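Local coordinates for Alpha/beta hydrolase fold protein (Ochrobactrum, PDB 4G8B) that hydrolyses N-acyl homoserine lactones, probably by opening the ester bond of the lactone ring, with an alpha/beta-hydrolase core and a cap domain, at residues M29-S34 against P57-H62; R217-V222 against A246-F251. The protein carries 1 engineered substitution. All coordinates share one frame; numbering follows the deposited sequence.

Contact 1 (M29-S34 against P57-H62); sequences MIHGNS and PDLPGH. With HL6 (N-[(3S)-2-oxotetrahydrofuran-3-yl]hexanamide), chain C.
His31 reaches across to the backbone of 57-62 with the edge of its imidazole: NE2 accepts the N-H of Leu59 at 2.9 Å in an almost straight bond (171°), tilted somewhat from the ring plane. CG sits between the backbone N and the carbonyl carbon (chi1 69°), which swings the ring beside its own chain, where ND1 donates to Gly32 O at 2.8 Å. Bonds at both nitrogens fix the ring's rotation. Leu59 and His31 run past each other in opposite directions, CG of the leucine 3.5 Å from NE2, while the His62 ring lies oblique to the His31 ring, planes at 48°. In the alpha/beta-hydrolase fold the loop after strand 24-30 borders the active site and usually shapes the oxyanion hole; here Asn33 N donates to the lactone carbonyl O1 of HL6 (2.8 Å), and Asn33 ND2 to its amide O3. An alanine in place of His31 would probably leave the Leu59 N-H and Gly32 O without these partners and open a gap between Leu59 and His62. A water joins Met29 O, His31 N and Pro57 O; another links Asn33 OD1 to NE2 of His62, whose ND1 donates to Pro60 O (2.9 Å).

Contact 2 (R217-V222 against A246-F251); sequences RDEPFV and AGHAPF. With HL6 (N-[(3S)-2-oxotetrahydrofuran-3-yl]hexanamide), chain C.
Glu219 and His248 meet through a short, fairly straight hydrogen bond, His248 ND1 to Glu219 OE1 at 2.6 Å (164°), the carboxylate oxygen taken on its syn side and close to the imidazole plane. The glutamate chain bends at chi2 to carry its carboxylate there, turned 82° from the ring. Its other oxygen, OE2, accepts two backbone N-H groups, Phe221 N at 2.9 Å and Val222 N at 3.0 Å, which hold the carboxylate against rotation. His248 has CG anti to its backbone N (chi1 -168°), which places the ring beside the lactone; NE2 donates to ring oxygen O2 of HL6 at 2.8 Å but lies as close to HL6 C2, a strained approach to be read with caution. A histidine after the last strand and an acid after the preceding one match where the alpha/beta-hydrolase fold usually places these members of its catalytic triad, so the pair probably has that role; the nucleophile position holds Gly102, engineered from serine, leaving the triad incomplete. Phe221 presents its edge to the imidazole face, CD2 3.6 Å from His248 CG, while one of its own faces lies against HL6 C2. Farther back, Asp218 N donates to Ala246 O (2.9 Å).

Overall arrangement
From the N terminus, the chain passes through strand 24-30 into contact 1, which closes when the loop after the neighbouring parallel strand 52-57 returns beside 29-34, with 22 residues between. The chain then builds the middle of the sheet and the helices from 134 to 206 before strand 211-216 delivers it to 217-222. Contact 2 closes a second loop of 23 residues, through strand 241-243 at the sheet edge, as 246-251 turns into the start of helix 250-253. The two loops follow in series, neither nested nor crossed. The centres of contacts 1 and 2 lie about 18 Å apart, and the nearest atoms of contacts 1 and 2 about 5 Å; HL6 bridges them, and Leu103 N also hydrogen-bonds to it.

Contact 1 (M29-S34 against P57-H62)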
ATOM      1  N   MET A  29      -0.591   0.161  -7.549  1.00  9.05           N
ATOM      2  CA  MET A  29      -1.120  -0.406  -6.312  1.00  8.28           C
ATOM      3  C   MET A  29       0.023  -1.063  -5.552  1.00  7.61           C
ATOM      4  O   MET A  29       0.718  -1.915  -6.101  1.00  8.98           O
ATOM      5  CB  MET A  29      -2.215  -1.439  -6.605  1.00  9.20           C
ATOM      6  CG  MET A  29      -3.402  -0.863  -7.356  1.00  9.57           C
ATOM      7  SD  MET A  29      -4.748  -2.050  -7.598  1.00 10.72           S
ATOM      8  CE  MET A  29      -5.495  -2.031  -5.972  1.00 11.09           C
ATOM      9  N   ILE A  30       0.218  -0.658  -4.298  1.00  7.22           N
ATOM     10  CA  ILE A  30       1.328  -1.150  -3.487  1.00  7.49           C
ATOM     11  C   ILE A  30       0.795  -2.005  -2.343  1.00  6.46           C
ATOM     12  O   ILE A  30       0.037  -1.528  -1.495  1.00  7.55           O
ATOM     13  CB  ILE A  30       2.171   0.011  -2.896  1.00  7.48           C
ATOM     14  CG1 ILE A  30       2.551   1.025  -3.982  1.00  8.62           C
ATOM     15  CG2 ILE A  30       3.421  -0.546  -2.213  1.00  8.27           C
ATOM     16  CD1 ILE A  30       3.229   2.265  -3.422  1.00  9.51           C
ATOM     17  N   HIS A  31       1.174  -3.278  -2.342  1.00  7.06           N
ATOM     18  CA  HIS A  31       0.689  -4.231  -1.357  1.00  7.40           C
ATOM     19  C   HIS A  31       1.278  -3.994   0.026  1.00  8.32           C
ATOM     20  O   HIS A  31       2.159  -3.148   0.215  1.00  8.39           O
ATOM     21  CB  HIS A  31       0.969  -5.660  -1.822  1.00  7.36           C
ATOM     22  CG  HIS A  31       2.424  -6.023  -1.839  1.00  6.60           C
ATOM     23  ND1 HIS A  31       3.128  -6.331  -0.695  1.00  7.86           N
ATOM     24  CD2 HIS A  31       3.306  -6.137  -2.863  1.00  7.38           C
ATOM     25  CE1 HIS A  31       4.382  -6.607  -1.012  1.00  7.56           C
ATOM     26  NE2 HIS A  31       4.515  -6.505  -2.323  1.00  7.74           N
ATOM     27  N   GLY A  32       0.776  -4.748   0.995  1.00  8.30           N
ATOM     28  CA  GLY A  32       1.198  -4.590   2.372  1.00  8.80           C
ATOM     29  C   GLY A  32       2.250  -5.569   2.863  1.00  6.77           C
ATOM     30  O   GLY A  32       2.837  -6.355   2.106  1.00  7.43           O
ATOM     31  N   ASN A  33       2.475  -5.509   4.166  1.00  7.55           N
ATOM     32  CA  ASN A  33       3.501  -6.274   4.854  1.00  7.15           C
ATOM     33  C   ASN A  33       3.262  -7.774   4.663  1.00  7.46           C
ATOM     34  O   ASN A  33       2.207  -8.294   5.028  1.00  9.37           O
ATOM     35  CB  ASN A  33       3.437  -5.866   6.327  1.00  8.42           C
ATOM     36  CG  ASN A  33       4.467  -6.549   7.204  1.00  8.38           C
ATOM     37  OD1 ASN A  33       5.002  -7.615   6.883  1.00  9.31           O
ATOM     38  ND2 ASN A  33       4.707  -5.950   8.360  1.00 10.00           N
ATOM     39  N   SER A  34       4.233  -8.454   4.059  1.00  6.96           N
ATOM     40  CA  SER A  34       4.195  -9.899   3.820  1.00  7.66           C
ATOM     41  C   SER A  34       3.135 -10.322   2.817  1.00  8.11           C
ATOM     42  O   SER A  34       2.733 -11.482   2.786  1.00 10.00           O
ATOM     43  CB  SER A  34       4.059 -10.684   5.136  1.00  8.93           C
ATOM     44  OG  SER A  34       5.086 -10.304   6.044  1.00  8.95           O
ATOM     45  N   PRO A  57       3.254  -4.275  -8.449  1.00  9.45           N
ATOM     46  CA  PRO A  57       4.545  -4.958  -8.282  1.00  9.93           C
ATOM     47  C   PRO A  57       4.625  -5.723  -6.973  1.00  8.51           C
ATOM     48  O   PRO A  57       3.770  -5.579  -6.099  1.00 10.68           O
ATOM     49  CB  PRO A  57       5.563  -3.806  -8.241  1.00 11.83           C
ATOM     50  CG  PRO A  57       4.803  -2.557  -8.541  1.00 13.84           C
ATOM     51  CD  PRO A  57       3.368  -2.827  -8.216  1.00 10.32           C
ATOM     52  N   ASP A  58       5.663  -6.539  -6.842  1.00  8.19           N
ATOM     53  CA  ASP A  58       6.008  -7.128  -5.553  1.00  8.57           C
ATOM     54  C   ASP A  58       7.190  -6.380  -4.952  1.00  8.16           C
ATOM     55  O   ASP A  58       8.219  -6.186  -5.612  1.00  9.10           O
ATOM     56  CB  ASP A  58       6.341  -8.612  -5.712  1.00  8.93           C
ATOM     57  CG  ASP A  58       5.143  -9.423  -6.142  1.00 10.69           C
ATOM     58  OD1 ASP A  58       4.001  -8.947  -5.944  1.00 15.69           O
ATOM     59  OD2 ASP A  58       5.337 -10.530  -6.676  1.00 10.50           O
ATOM     60  N   LEU A  59       7.048  -5.944  -3.706  1.00  7.35           N
ATOM     61  CA  LEU A  59       8.179  -5.333  -3.012  1.00  7.49           C
ATOM     62  C   LEU A  59       9.359  -6.300  -2.948  1.00  7.18           C
ATOM     63  O   LEU A  59       9.171  -7.523  -2.903  1.00  7.47           O
ATOM     64  CB  LEU A  59       7.785  -4.924  -1.593  1.00  7.16           C
ATOM     65  CG  LEU A  59       6.676  -3.879  -1.449  1.00  7.25           C
ATOM     66  CD1 LEU A  59       6.326  -3.676   0.013  1.00  8.54           C
ATOM     67  CD2 LEU A  59       7.080  -2.561  -2.101  1.00  8.82           C
ATOM     68  N   PRO A  60      10.587  -5.757  -2.917  1.00  7.50           N
ATOM     69  CA  PRO A  60      11.734  -6.621  -2.610  1.00  7.80           C
ATOM     70  C   PRO A  60      11.425  -7.484  -1.382  1.00  7.78           C
ATOM     71  O   PRO A  60      10.801  -7.004  -0.427  1.00  7.84           O
ATOM     72  CB  PRO A  60      12.851  -5.609  -2.311  1.00  9.61           C
ATOM     73  CG  PRO A  60      12.496  -4.437  -3.182  1.00  9.33           C
ATOM     74  CD  PRO A  60      10.986  -4.354  -3.142  1.00  8.58           C
ATOM     75  N   GLY A  61      11.845  -8.747  -1.406  1.00  8.29           N
ATOM     76  CA  GLY A  61      11.599  -9.647  -0.294  1.00  8.89           C
ATOM     77  C   GLY A  61      10.194 -10.225  -0.233  1.00  8.83           C
ATOM     78  O   GLY A  61       9.884 -10.988   0.692  1.00  8.59           O
ATOM     79  N   HIS A  62       9.347  -9.863  -1.201  1.00  8.42           N
ATOM     80  CA  HIS A  62       7.943 -10.271  -1.214  1.00  8.02           C
ATOM     81  C   HIS A  62       7.552 -10.911  -2.542  1.00  7.88           C
ATOM     82  O   HIS A  62       8.133 -10.612  -3.589  1.00  8.89           O
ATOM     83  CB  HIS A  62       7.034  -9.057  -0.986  1.00  7.18           C
ATOM     84  CG  HIS A  62       7.140  -8.452   0.382  1.00  7.42           C
ATOM     85  ND1 HIS A  62       8.233  -7.723   0.801  1.00  6.74           N
ATOM     86  CD2 HIS A  62       6.277  -8.468   1.425  1.00  7.69           C
ATOM     87  CE1 HIS A  62       8.034  -7.314   2.043  1.00  6.80           C
ATOM     88  NE2 HIS A  62       6.853  -7.750   2.445  1.00  8.55           N
TER
HETATM   89  N   HL6 C 301       1.125  -2.563   8.441  0.98 17.07           N
HETATM   90  C1  HL6 C 301       0.257  -4.281   6.884  0.65 18.37           C
HETATM   91  O1  HL6 C 301       0.821  -3.970   5.832  1.00 12.25           O
HETATM   92  C2  HL6 C 301      -1.449  -5.125   8.288  0.36 24.14           C
HETATM   93  O2  HL6 C 301      -0.955  -5.061   6.944  0.33 23.13           O
HETATM   94  C3  HL6 C 301      -0.527  -4.238   9.137  0.79 24.30           C
HETATM   95  O3  HL6 C 301       3.112  -3.474   8.730  0.90 13.77           O
HETATM   96  C4  HL6 C 301       0.698  -3.939   8.273  0.69 19.78           C
HETATM   97  C5  HL6 C 301       2.424  -2.464   8.668  0.91 13.90           C
HETATM   98  C6  HL6 C 301       2.996  -1.075   8.831  1.00 16.13           C
HETATM   99  C7  HL6 C 301       3.995  -1.029   9.980  0.92 21.14           C
HETATM  100  C8  HL6 C 301       3.269  -0.890  11.310  0.89 24.84           C
HETATM  101  C9  HL6 C 301       3.898   0.220  12.147  0.50 27.29           C
HETATM  102  C10 HL6 C 301       5.330  -0.101  12.515  0.57 28.13           C
HETATM  103  O   HOH W   1       1.573  -4.284  -5.060  1.00  9.84           O
HETATM  104  O   HOH W   2       7.276  -7.115   5.294  1.00 11.19           O

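Contact 2 (R217-V222 against A246-F251)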
ATOM      1  N   ARG A 217     -14.917  -0.828   8.020  1.00 12.29           N
ATOM      2  CA  ARG A 217     -15.448  -0.435   9.323  1.00 13.33           C
ATOM      3  C   ARG A 217     -14.917  -1.311  10.454  1.00 13.07           C
ATOM      4  O   ARG A 217     -14.715  -0.838  11.572  1.00 15.26           O
ATOM      5  CB  ARG A 217     -16.982  -0.460   9.311  1.00 14.12           C
ATOM      6  CG  ARG A 217     -17.619  -0.097  10.640  1.00 15.89           C
ATOM      7  CD  ARG A 217     -19.123   0.149  10.484  1.00 16.66           C
ATOM      8  NE  ARG A 217     -19.400   1.298   9.625  1.00 19.71           N
ATOM      9  CZ  ARG A 217     -19.305   2.565  10.021  1.00 20.92           C
ATOM     10  NH1 ARG A 217     -18.940   2.846  11.263  1.00 21.84           N
ATOM     11  NH2 ARG A 217     -19.562   3.552   9.171  1.00 22.74           N
ATOM     12  N   ASP A 218     -14.687  -2.586  10.164  1.00 12.17           N
ATOM     13  CA  ASP A 218     -14.274  -3.534  11.192  1.00 13.41           C
ATOM     14  C   ASP A 218     -12.771  -3.792  11.167  1.00 13.96           C
ATOM     15  O   ASP A 218     -12.306  -4.888  11.441  1.00 16.24           O
ATOM     16  CB  ASP A 218     -15.081  -4.816  11.050  1.00 15.50           C
ATOM     17  CG  ASP A 218     -16.561  -4.566  11.230  1.00 18.99           C
ATOM     18  OD1 ASP A 218     -16.915  -3.774  12.129  1.00 22.39           O
ATOM     19  OD2 ASP A 218     -17.365  -5.118  10.459  1.00 21.87           O
ATOM     20  N   GLU A 219     -12.021  -2.745  10.844  1.00 13.78           N
ATOM     21  CA  GLU A 219     -10.561  -2.761  10.852  1.00 12.14           C
ATOM     22  C   GLU A 219     -10.009  -3.330  12.155  1.00 12.13           C
ATOM     23  O   GLU A 219     -10.266  -2.785  13.219  1.00 15.04           O
ATOM     24  CB  GLU A 219     -10.054  -1.332  10.682  1.00 12.14           C
ATOM     25  CG  GLU A 219      -9.389  -1.069   9.366  1.00  9.98           C
ATOM     26  CD  GLU A 219      -8.039  -1.749   9.259  1.00 10.37           C
ATOM     27  OE1 GLU A 219      -7.440  -1.666   8.170  1.00 10.14           O
ATOM     28  OE2 GLU A 219      -7.579  -2.360  10.255  1.00 11.41           O
ATOM     29  N   PRO A 220      -9.244  -4.429  12.074  1.00 12.17           N
ATOM     30  CA  PRO A 220      -8.648  -4.985  13.293  1.00 13.02           C
ATOM     31  C   PRO A 220      -7.277  -4.389  13.618  1.00 12.19           C
ATOM     32  O   PRO A 220      -6.765  -4.633  14.708  1.00 13.42           O
ATOM     33  CB  PRO A 220      -8.522  -6.474  12.967  1.00 14.78           C
ATOM     34  CG  PRO A 220      -8.325  -6.508  11.493  1.00 15.74           C
ATOM     35  CD  PRO A 220      -9.109  -5.342  10.925  1.00 14.05           C
ATOM     36  N   PHE A 221      -6.696  -3.613  12.704  1.00 11.74           N
ATOM     37  CA  PHE A 221      -5.361  -3.062  12.914  1.00 11.19           C
ATOM     38  C   PHE A 221      -5.331  -1.556  13.106  1.00 10.85           C
ATOM     39  O   PHE A 221      -4.462  -1.043  13.800  1.00 12.70           O
ATOM     40  CB  PHE A 221      -4.442  -3.422  11.746  1.00 11.28           C
ATOM     41  CG  PHE A 221      -4.215  -4.888  11.597  1.00 12.89           C
ATOM     42  CD1 PHE A 221      -3.353  -5.553  12.450  1.00 15.80           C
ATOM     43  CD2 PHE A 221      -4.872  -5.609  10.621  1.00 14.79           C
ATOM     44  CE1 PHE A 221      -3.153  -6.908  12.327  1.00 17.59           C
ATOM     45  CE2 PHE A 221      -4.672  -6.967  10.493  1.00 15.63           C
ATOM     46  CZ  PHE A 221      -3.814  -7.616  11.344  1.00 16.32           C
ATOM     47  N   VAL A 222      -6.260  -0.850  12.476  1.00 11.24           N
ATOM     48  CA  VAL A 222      -6.210   0.605  12.425  1.00 10.46           C
ATOM     49  C   VAL A 222      -7.278   1.254  13.289  1.00 10.70           C
ATOM     50  O   VAL A 222      -8.436   0.860  13.240  1.00 11.78           O
ATOM     51  CB  VAL A 222      -6.369   1.101  10.972  1.00 12.40           C
ATOM     52  CG1 VAL A 222      -6.357   2.622  10.918  1.00 12.72           C
ATOM     53  CG2 VAL A 222      -5.263   0.525  10.096  1.00 13.47           C
ATOM     54  N   ALA A 246     -16.398  -4.975   6.058  1.00 13.62           N
ATOM     55  CA  ALA A 246     -15.035  -5.184   5.611  1.00 12.66           C
ATOM     56  C   ALA A 246     -14.104  -4.806   6.750  1.00 12.49           C
ATOM     57  O   ALA A 246     -14.481  -4.053   7.648  1.00 12.21           O
ATOM     58  CB  ALA A 246     -14.748  -4.333   4.386  1.00 12.71           C
ATOM     59  N   GLY A 247     -12.891  -5.342   6.710  1.00 13.62           N
ATOM     60  CA  GLY A 247     -11.891  -5.051   7.718  1.00 13.23           C
ATOM     61  C   GLY A 247     -10.663  -4.407   7.110  1.00 11.45           C
ATOM     62  O   GLY A 247     -10.732  -3.317   6.543  1.00 12.50           O
ATOM     63  N   HIS A 248      -9.534  -5.094   7.217  1.00  9.73           N
ATOM     64  CA  HIS A 248      -8.258  -4.534   6.783  1.00  8.73           C
ATOM     65  C   HIS A 248      -8.083  -4.478   5.269  1.00  8.95           C
ATOM     66  O   HIS A 248      -7.243  -3.737   4.778  1.00  8.70           O
ATOM     67  CB  HIS A 248      -7.118  -5.351   7.391  1.00  8.72           C
ATOM     68  CG  HIS A 248      -5.773  -4.710   7.258  1.00  8.50           C
ATOM     69  ND1 HIS A 248      -5.530  -3.404   7.627  1.00  8.99           N
ATOM     70  CD2 HIS A 248      -4.588  -5.206   6.819  1.00  9.03           C
ATOM     71  CE1 HIS A 248      -4.255  -3.122   7.420  1.00  9.77           C
ATOM     72  NE2 HIS A 248      -3.664  -4.196   6.927  1.00 10.28           N
ATOM     73  N   ALA A 249      -8.863  -5.271   4.540  1.00  9.01           N
ATOM     74  CA  ALA A 249      -8.640  -5.441   3.105  1.00  8.38           C
ATOM     75  C   ALA A 249      -9.920  -5.269   2.275  1.00  8.09           C
ATOM     76  O   ALA A 249     -10.339  -6.190   1.573  1.00  9.12           O
ATOM     77  CB  ALA A 249      -7.986  -6.801   2.821  1.00  9.83           C
ATOM     78  N   PRO A 250     -10.540  -4.081   2.335  1.00  8.57           N
ATOM     79  CA  PRO A 250     -11.833  -3.907   1.654  1.00  8.82           C
ATOM     80  C   PRO A 250     -11.772  -4.124   0.144  1.00  9.30           C
ATOM     81  O   PRO A 250     -12.799  -4.450  -0.459  1.00 10.04           O
ATOM     82  CB  PRO A 250     -12.226  -2.466   1.997  1.00 10.12           C
ATOM     83  CG  PRO A 250     -10.914  -1.784   2.369  1.00  9.98           C
ATOM     84  CD  PRO A 250     -10.137  -2.874   3.078  1.00  9.40           C
ATOM     85  N   PHE A 251     -10.597  -3.954  -0.456  1.00  9.07           N
ATOM     86  CA  PHE A 251     -10.449  -4.155  -1.899  1.00  9.09           C
ATOM     87  C   PHE A 251     -10.743  -5.603  -2.319  1.00  9.09           C
ATOM     88  O   PHE A 251     -11.086  -5.852  -3.472  1.00 10.18           O
ATOM     89  CB  PHE A 251      -9.053  -3.721  -2.368  1.00  9.97           C
ATOM     90  CG  PHE A 251      -7.950  -4.460  -1.680  1.00  9.23           C
ATOM     91  CD1 PHE A 251      -7.366  -3.960  -0.517  1.00  9.67           C
ATOM     92  CD2 PHE A 251      -7.533  -5.694  -2.157  1.00  9.63           C
ATOM     93  CE1 PHE A 251      -6.372  -4.683   0.138  1.00  9.34           C
ATOM     94  CE2 PHE A 251      -6.542  -6.416  -1.503  1.00  8.93           C
ATOM     95  CZ  PHE A 251      -5.964  -5.910  -0.359  1.00  9.26           C
TER
HETATM   96  N   HL6 C 301       1.125  -2.563   8.441  0.98 17.07           N
HETATM   97  C1  HL6 C 301       0.257  -4.281   6.884  0.65 18.37           C
HETATM   98  O1  HL6 C 301       0.821  -3.970   5.832  1.00 12.25           O
HETATM   99  C2  HL6 C 301      -1.449  -5.125   8.288  0.36 24.14           C
HETATM  100  O2  HL6 C 301      -0.955  -5.061   6.944  0.33 23.13           O
HETATM  101  C3  HL6 C 301      -0.527  -4.238   9.137  0.79 24.30           C
HETATM  102  O3  HL6 C 301       3.112  -3.474   8.730  0.90 13.77           O
HETATM  103  C4  HL6 C 301       0.698  -3.939   8.273  0.69 19.78           C
HETATM  104  C5  HL6 C 301       2.424  -2.464   8.668  0.91 13.90           C
HETATM  105  C6  HL6 C 301       2.996  -1.075   8.831  1.00 16.13           C
HETATM  106  C7  HL6 C 301       3.995  -1.029   9.980  0.92 21.14           C
HETATM  107  C8  HL6 C 301       3.269  -0.890  11.310  0.89 24.84           C
HETATM  108  C9  HL6 C 301       3.898   0.220  12.147  0.50 27.29           C
HETATM  109  C10 HL6 C 301       5.330  -0.101  12.515  0.57 28.13           C
HETATM  110  O   HOH W   3      -9.208  -0.806   5.826  1.00 11.89           O